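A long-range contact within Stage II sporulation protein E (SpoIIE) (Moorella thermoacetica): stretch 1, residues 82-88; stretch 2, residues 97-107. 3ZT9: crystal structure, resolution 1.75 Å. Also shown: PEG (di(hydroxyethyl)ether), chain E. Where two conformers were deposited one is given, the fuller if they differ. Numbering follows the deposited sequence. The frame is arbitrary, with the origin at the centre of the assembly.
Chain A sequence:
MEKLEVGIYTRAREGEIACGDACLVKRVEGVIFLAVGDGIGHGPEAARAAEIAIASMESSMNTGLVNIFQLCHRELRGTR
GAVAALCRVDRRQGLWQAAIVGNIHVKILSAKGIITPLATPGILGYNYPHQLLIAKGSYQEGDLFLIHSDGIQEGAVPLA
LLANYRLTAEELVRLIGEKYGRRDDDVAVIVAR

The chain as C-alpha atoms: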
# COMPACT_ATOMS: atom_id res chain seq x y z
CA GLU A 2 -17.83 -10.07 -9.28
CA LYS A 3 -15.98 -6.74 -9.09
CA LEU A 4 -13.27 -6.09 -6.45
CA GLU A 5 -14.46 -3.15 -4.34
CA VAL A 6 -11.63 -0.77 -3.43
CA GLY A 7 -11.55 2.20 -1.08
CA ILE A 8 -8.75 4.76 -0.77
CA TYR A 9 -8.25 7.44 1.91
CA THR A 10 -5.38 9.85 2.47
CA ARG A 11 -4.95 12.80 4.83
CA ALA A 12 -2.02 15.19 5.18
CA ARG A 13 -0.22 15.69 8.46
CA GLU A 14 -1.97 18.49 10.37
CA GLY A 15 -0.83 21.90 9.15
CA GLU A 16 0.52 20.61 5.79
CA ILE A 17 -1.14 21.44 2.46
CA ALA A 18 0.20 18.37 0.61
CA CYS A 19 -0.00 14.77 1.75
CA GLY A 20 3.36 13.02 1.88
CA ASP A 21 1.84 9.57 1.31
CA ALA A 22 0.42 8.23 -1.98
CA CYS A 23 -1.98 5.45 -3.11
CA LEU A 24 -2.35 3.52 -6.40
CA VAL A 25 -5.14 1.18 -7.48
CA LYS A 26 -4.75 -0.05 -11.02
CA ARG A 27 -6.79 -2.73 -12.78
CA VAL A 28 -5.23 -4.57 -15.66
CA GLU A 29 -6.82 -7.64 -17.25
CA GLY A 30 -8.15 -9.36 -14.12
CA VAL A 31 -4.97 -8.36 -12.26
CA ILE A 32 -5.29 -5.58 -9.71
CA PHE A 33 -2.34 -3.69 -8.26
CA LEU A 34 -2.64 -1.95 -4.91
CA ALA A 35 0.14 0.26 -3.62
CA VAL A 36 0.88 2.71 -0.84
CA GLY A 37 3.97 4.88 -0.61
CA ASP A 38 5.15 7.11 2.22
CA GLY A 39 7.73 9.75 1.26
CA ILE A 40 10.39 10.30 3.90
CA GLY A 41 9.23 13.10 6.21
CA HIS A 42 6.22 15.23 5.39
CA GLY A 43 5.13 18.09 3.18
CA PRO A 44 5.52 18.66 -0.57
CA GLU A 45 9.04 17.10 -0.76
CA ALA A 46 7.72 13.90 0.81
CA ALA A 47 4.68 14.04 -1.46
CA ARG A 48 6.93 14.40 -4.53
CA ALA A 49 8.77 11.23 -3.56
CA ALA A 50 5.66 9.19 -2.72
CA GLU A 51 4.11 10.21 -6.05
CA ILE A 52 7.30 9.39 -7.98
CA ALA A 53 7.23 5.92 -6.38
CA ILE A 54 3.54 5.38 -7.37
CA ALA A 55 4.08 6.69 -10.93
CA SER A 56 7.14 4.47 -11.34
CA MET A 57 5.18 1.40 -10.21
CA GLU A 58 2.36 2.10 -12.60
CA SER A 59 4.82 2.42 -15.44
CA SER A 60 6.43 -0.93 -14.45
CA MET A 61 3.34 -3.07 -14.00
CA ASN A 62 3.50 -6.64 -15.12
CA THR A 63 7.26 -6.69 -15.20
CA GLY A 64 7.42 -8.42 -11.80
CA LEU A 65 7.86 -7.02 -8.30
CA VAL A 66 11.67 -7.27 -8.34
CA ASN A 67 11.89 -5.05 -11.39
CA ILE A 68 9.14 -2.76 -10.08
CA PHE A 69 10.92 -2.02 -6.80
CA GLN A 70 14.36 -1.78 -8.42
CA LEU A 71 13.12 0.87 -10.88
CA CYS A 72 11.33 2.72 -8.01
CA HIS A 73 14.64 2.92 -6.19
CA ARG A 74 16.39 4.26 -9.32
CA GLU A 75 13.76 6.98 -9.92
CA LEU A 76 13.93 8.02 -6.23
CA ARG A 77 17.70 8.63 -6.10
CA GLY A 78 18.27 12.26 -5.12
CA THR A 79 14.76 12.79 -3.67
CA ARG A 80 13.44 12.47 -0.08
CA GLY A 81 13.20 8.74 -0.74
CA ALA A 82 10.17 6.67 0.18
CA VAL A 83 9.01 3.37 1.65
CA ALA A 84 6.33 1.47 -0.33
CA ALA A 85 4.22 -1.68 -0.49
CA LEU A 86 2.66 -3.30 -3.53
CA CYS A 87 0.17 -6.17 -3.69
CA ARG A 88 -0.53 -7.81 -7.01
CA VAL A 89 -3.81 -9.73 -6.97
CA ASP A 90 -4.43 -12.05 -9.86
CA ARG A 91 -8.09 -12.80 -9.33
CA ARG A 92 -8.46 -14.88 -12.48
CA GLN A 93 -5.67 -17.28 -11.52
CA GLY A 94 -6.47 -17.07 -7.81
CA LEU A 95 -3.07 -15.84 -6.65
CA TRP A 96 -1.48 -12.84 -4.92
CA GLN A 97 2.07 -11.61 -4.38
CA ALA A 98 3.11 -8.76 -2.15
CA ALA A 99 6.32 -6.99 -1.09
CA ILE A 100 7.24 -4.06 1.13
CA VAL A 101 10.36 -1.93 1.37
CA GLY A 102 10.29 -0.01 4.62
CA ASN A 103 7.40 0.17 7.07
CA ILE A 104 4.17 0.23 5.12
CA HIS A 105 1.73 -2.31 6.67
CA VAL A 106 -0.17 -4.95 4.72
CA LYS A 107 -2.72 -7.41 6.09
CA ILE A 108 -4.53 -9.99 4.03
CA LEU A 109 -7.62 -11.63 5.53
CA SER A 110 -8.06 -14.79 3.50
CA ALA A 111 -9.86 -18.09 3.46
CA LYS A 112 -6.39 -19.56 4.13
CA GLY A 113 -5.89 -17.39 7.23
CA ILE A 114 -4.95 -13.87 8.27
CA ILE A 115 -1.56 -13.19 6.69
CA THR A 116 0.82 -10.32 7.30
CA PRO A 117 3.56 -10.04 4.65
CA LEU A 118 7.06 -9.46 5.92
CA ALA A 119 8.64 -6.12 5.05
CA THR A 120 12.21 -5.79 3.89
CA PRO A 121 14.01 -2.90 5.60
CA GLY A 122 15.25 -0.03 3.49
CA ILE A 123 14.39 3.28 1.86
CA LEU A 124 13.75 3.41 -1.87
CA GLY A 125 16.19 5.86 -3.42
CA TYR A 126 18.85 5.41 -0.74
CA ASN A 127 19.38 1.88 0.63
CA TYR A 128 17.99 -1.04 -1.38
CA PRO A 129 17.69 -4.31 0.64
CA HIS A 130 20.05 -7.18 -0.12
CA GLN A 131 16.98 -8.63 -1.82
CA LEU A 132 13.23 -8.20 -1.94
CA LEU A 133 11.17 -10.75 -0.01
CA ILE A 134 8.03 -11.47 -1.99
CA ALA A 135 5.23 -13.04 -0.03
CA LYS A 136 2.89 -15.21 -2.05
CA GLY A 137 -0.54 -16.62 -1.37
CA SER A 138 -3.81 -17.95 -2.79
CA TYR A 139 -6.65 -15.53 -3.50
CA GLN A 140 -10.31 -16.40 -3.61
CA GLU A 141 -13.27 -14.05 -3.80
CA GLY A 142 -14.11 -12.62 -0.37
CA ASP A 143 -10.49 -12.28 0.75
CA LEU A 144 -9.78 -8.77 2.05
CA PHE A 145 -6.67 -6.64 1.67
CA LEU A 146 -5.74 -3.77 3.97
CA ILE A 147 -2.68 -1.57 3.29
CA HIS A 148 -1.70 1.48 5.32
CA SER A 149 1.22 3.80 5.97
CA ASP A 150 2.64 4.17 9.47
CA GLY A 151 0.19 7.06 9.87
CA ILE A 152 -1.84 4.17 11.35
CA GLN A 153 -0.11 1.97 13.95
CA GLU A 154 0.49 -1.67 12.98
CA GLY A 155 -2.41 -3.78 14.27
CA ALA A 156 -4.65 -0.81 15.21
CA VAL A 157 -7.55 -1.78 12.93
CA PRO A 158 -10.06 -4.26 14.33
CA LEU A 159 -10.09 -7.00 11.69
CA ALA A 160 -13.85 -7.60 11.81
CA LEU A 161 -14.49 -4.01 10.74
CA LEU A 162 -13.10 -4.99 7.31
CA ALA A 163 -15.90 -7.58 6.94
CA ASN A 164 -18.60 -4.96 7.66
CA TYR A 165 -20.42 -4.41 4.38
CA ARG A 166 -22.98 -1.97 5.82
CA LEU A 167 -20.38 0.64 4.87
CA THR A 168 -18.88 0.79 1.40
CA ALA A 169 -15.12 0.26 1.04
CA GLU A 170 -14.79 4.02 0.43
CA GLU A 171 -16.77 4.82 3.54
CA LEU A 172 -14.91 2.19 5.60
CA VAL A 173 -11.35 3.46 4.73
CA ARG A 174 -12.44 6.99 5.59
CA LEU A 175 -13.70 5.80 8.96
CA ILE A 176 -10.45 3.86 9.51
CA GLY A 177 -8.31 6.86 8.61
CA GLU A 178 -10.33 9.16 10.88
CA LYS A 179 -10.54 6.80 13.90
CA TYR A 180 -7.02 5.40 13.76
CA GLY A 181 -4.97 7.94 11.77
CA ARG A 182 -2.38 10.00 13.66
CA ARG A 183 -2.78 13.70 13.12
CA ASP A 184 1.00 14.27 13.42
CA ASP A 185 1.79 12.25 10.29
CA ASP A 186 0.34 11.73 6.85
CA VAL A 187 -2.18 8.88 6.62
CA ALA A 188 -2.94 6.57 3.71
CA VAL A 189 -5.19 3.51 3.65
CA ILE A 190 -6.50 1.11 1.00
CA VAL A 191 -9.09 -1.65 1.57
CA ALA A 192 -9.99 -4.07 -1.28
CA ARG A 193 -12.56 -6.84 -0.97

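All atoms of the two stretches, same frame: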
# COMPACT_ATOMS: atom_id res chain seq x y z
N ALA A 82 11.47 7.09 -0.29
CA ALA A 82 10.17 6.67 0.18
C ALA A 82 10.22 5.20 0.58
O ALA A 82 11.11 4.46 0.16
CB ALA A 82 9.15 6.85 -0.95
N VAL A 83 9.25 4.78 1.38
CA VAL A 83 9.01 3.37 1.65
C VAL A 83 7.72 3.04 0.89
O VAL A 83 6.93 3.93 0.65
CB VAL A 83 8.90 3.09 3.17
CG1 VAL A 83 10.20 3.49 3.84
CG2 VAL A 83 7.68 3.81 3.83
N ALA A 84 7.51 1.79 0.51
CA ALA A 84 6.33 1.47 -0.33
C ALA A 84 5.98 -0.01 -0.25
O ALA A 84 6.84 -0.85 -0.01
CB ALA A 84 6.62 1.82 -1.80
N ALA A 85 4.71 -0.30 -0.44
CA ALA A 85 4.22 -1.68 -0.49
C ALA A 85 3.46 -1.82 -1.79
O ALA A 85 2.80 -0.87 -2.21
CB ALA A 85 3.27 -1.90 0.67
N LEU A 86 3.49 -3.01 -2.38
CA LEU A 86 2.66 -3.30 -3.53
C LEU A 86 2.12 -4.72 -3.36
O LEU A 86 2.86 -5.65 -2.98
CB LEU A 86 3.51 -3.22 -4.79
CG LEU A 86 2.85 -3.70 -6.07
CD1 LEU A 86 1.71 -2.80 -6.38
CD2 LEU A 86 3.89 -3.67 -7.21
N CYS A 87 0.84 -4.86 -3.63
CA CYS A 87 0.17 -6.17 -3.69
C CYS A 87 -0.31 -6.36 -5.10
O CYS A 87 -0.93 -5.47 -5.67
CB CYS A 87 -1.08 -6.22 -2.80
SG CYS A 87 -0.81 -6.22 -1.03
N ARG A 88 -0.07 -7.53 -5.65
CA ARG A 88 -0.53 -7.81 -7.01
C ARG A 88 -1.51 -8.96 -6.86
O ARG A 88 -1.13 -10.02 -6.40
CB ARG A 88 0.65 -8.22 -7.92
CG ARG A 88 0.24 -8.67 -9.35
CD ARG A 88 1.52 -9.10 -10.15
NE ARG A 88 1.29 -9.33 -11.58
CZ ARG A 88 0.75 -10.43 -12.08
NH1 ARG A 88 0.37 -11.41 -11.27
NH2 ARG A 88 0.59 -10.56 -13.39
N GLN A 97 0.69 -11.77 -4.81
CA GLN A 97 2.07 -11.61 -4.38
C GLN A 97 2.14 -10.26 -3.70
O GLN A 97 1.38 -9.35 -4.05
CB GLN A 97 3.03 -11.54 -5.58
CG GLN A 97 3.18 -12.75 -6.41
CD GLN A 97 4.20 -12.51 -7.53
OE1 GLN A 97 4.09 -13.08 -8.62
NE2 GLN A 97 5.19 -11.67 -7.26
N ALA A 98 3.01 -10.10 -2.71
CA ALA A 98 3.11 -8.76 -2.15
C ALA A 98 4.55 -8.53 -1.72
O ALA A 98 5.23 -9.48 -1.33
CB ALA A 98 2.21 -8.61 -0.96
N ALA A 99 5.01 -7.28 -1.73
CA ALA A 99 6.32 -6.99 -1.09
C ALA A 99 6.31 -5.59 -0.50
O ALA A 99 5.48 -4.76 -0.91
CB ALA A 99 7.44 -7.12 -2.12
N ILE A 100 7.21 -5.34 0.44
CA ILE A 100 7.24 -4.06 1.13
C ILE A 100 8.68 -3.68 1.35
O ILE A 100 9.44 -4.50 1.86
CB ILE A 100 6.59 -4.14 2.56
CG1 ILE A 100 5.17 -4.72 2.46
CG2 ILE A 100 6.55 -2.73 3.20
CD1 ILE A 100 4.65 -5.16 3.81
N VAL A 101 9.06 -2.46 0.97
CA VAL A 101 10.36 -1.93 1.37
C VAL A 101 10.06 -0.82 2.37
O VAL A 101 9.39 0.16 2.05
CB VAL A 101 11.20 -1.42 0.17
CG1 VAL A 101 12.49 -0.78 0.66
CG2 VAL A 101 11.52 -2.57 -0.76
N GLY A 102 10.53 -1.00 3.60
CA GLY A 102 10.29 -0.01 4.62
C GLY A 102 9.12 -0.42 5.50
O GLY A 102 8.92 -1.61 5.72
N ASN A 103 8.37 0.53 6.03
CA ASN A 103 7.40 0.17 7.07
C ASN A 103 5.93 0.43 6.70
O ASN A 103 5.14 0.76 7.54
CB ASN A 103 7.71 0.87 8.38
CG ASN A 103 7.47 2.36 8.31
OD1 ASN A 103 7.38 2.92 7.21
ND2 ASN A 103 7.37 3.00 9.47
N ILE A 104 5.58 0.24 5.45
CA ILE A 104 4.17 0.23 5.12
C ILE A 104 3.58 -1.11 5.68
O ILE A 104 4.27 -2.13 5.74
CB ILE A 104 3.98 0.27 3.59
CG1 ILE A 104 4.63 1.53 2.99
CG2 ILE A 104 2.50 0.16 3.24
CD1 ILE A 104 4.00 2.87 3.41
N HIS A 105 2.33 -1.10 6.11
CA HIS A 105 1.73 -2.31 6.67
C HIS A 105 0.72 -2.92 5.73
O HIS A 105 -0.13 -2.20 5.18
CB HIS A 105 1.10 -1.93 8.00
CG HIS A 105 2.09 -1.36 8.96
ND1 HIS A 105 3.15 -2.10 9.44
CD2 HIS A 105 2.21 -0.12 9.49
CE1 HIS A 105 3.87 -1.34 10.24
NE2 HIS A 105 3.33 -0.14 10.29
N VAL A 106 0.81 -4.24 5.54
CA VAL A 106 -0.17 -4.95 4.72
C VAL A 106 -0.78 -6.05 5.54
O VAL A 106 -0.07 -6.73 6.26
CB VAL A 106 0.53 -5.60 3.53
CG1 VAL A 106 -0.47 -6.47 2.70
CG2 VAL A 106 1.15 -4.50 2.63
N LYS A 107 -2.11 -6.23 5.45
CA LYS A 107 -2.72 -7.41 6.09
C LYS A 107 -3.70 -7.99 5.09
O LYS A 107 -4.45 -7.25 4.46
CB LYS A 107 -3.43 -7.02 7.37
CG LYS A 107 -3.67 -8.23 8.34
CD LYS A 107 -4.06 -7.75 9.72
CE LYS A 107 -2.93 -7.00 10.39
NZ LYS A 107 -1.86 -7.89 10.90
C1 PEG E . 0.02 -12.25 -8.37
O1 PEG E . 1.06 -11.37 -8.35
C2 PEG E . 0.32 -13.65 -8.88
O2 PEG E . 1.28 -14.50 -8.33
C3 PEG E . 1.78 -15.42 -9.22
C4 PEG E . 2.70 -16.51 -8.79
O4 PEG E . 3.91 -16.17 -8.23

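The two stretches pair as antiparallel strands: the axes of 82-88 and 97-101 approach to 4.7 Å with 176° between their directions. Three reciprocal pairs of backbone hydrogen bonds set the register. Ala84 N donates to Val101 O and Val101 N to Ala84 O, both at 2.9 Å; Leu86 N to Ala99 O and Ala99 N to Leu86 O both measure 3.0 Å; Arg88 N reaches Gln97 O at 2.8 Å, with the straightest N-H...O angle of the six (172°), and Gln97 N returns to Arg88 O at 3.0 Å. Between these rungs lie the non-hydrogen-bonded pairs Ala85-Ile100 and Cys87-Ala98, each with CA atoms 4.2 Å apart. There CA-H...O contacts supplement the ladder, the shortest from Ala98 CA to Leu86 O at 3.2 Å.

Side chains alternate between the two faces of the sheet. Ala85, Cys87, Ala98 and Ile100 share one face, and Ile104 and Val106, beyond the turn, bring their side chains to it, both with CA-to-CB directed toward stretch 1. Ala85 is the focus of this packing: its CB lies 3.4 Å from Ile104 CG2, 3.8 Å from Ile100 CG1 and 3.9 Å from Val106 CG2. A single methyl fits this close apolar setting. Ile104 adopts chi1 m and chi2 m, a conformation that places CD1 3.8 Å from Val83 CG2 while CG2 meets Ala85. Val106, with chi1 t (175°), likewise uses both branches: CG2 faces Ala85 CB, whereas CG1 stands 3.8 Å from Cys87 SG. The Cys87 conformer given here has chi1 at -71° (m), and its SG also lies 3.9 Å from Ala98 CB. Sulfur and small aliphatic groups thus meet at van der Waals distance, with all of these residues buried.

Ala84, Leu86, Arg88, Gln97, Ala99 and Val101 point to the other face. The Leu86 side chain (t, p) comes no nearer than 4.6 Å to stretch 2, so its contribution to the pairing is chiefly through its backbone.

Val83 covers the start of the turn, losing 79 Å² to stretch 2 out of 596 Å² buried in total. Its chi1 is m (-61°); CG1 approaches Gly102 CA at 3.6 Å and CG2 approaches Asn103 OD1 at 3.5 Å. Gly102 has phi/psi of 98/-149°, and an ideal CB there would lie only 2.1 Å from Val83 CG1 and press on the preceding carbonyl, so glycine suits both the backbone turn and the close packing. Asn103 starts away from stretch 1, but chi1 p (69°) brings its end nearer.

At the partly exposed end, Arg88 is extended through three t angles before chi4 turns to -79°, and its NE and NH2 are hydrogen-bonded elsewhere in the structure. Gln97 (m, t) extends OE1 to a PEG molecule, probably from the crystallisation liquor, accepting a hydrogen bond from PEG O4 at 3.1 Å. PEG O1 makes a weak one to Arg88 O at 3.2 Å.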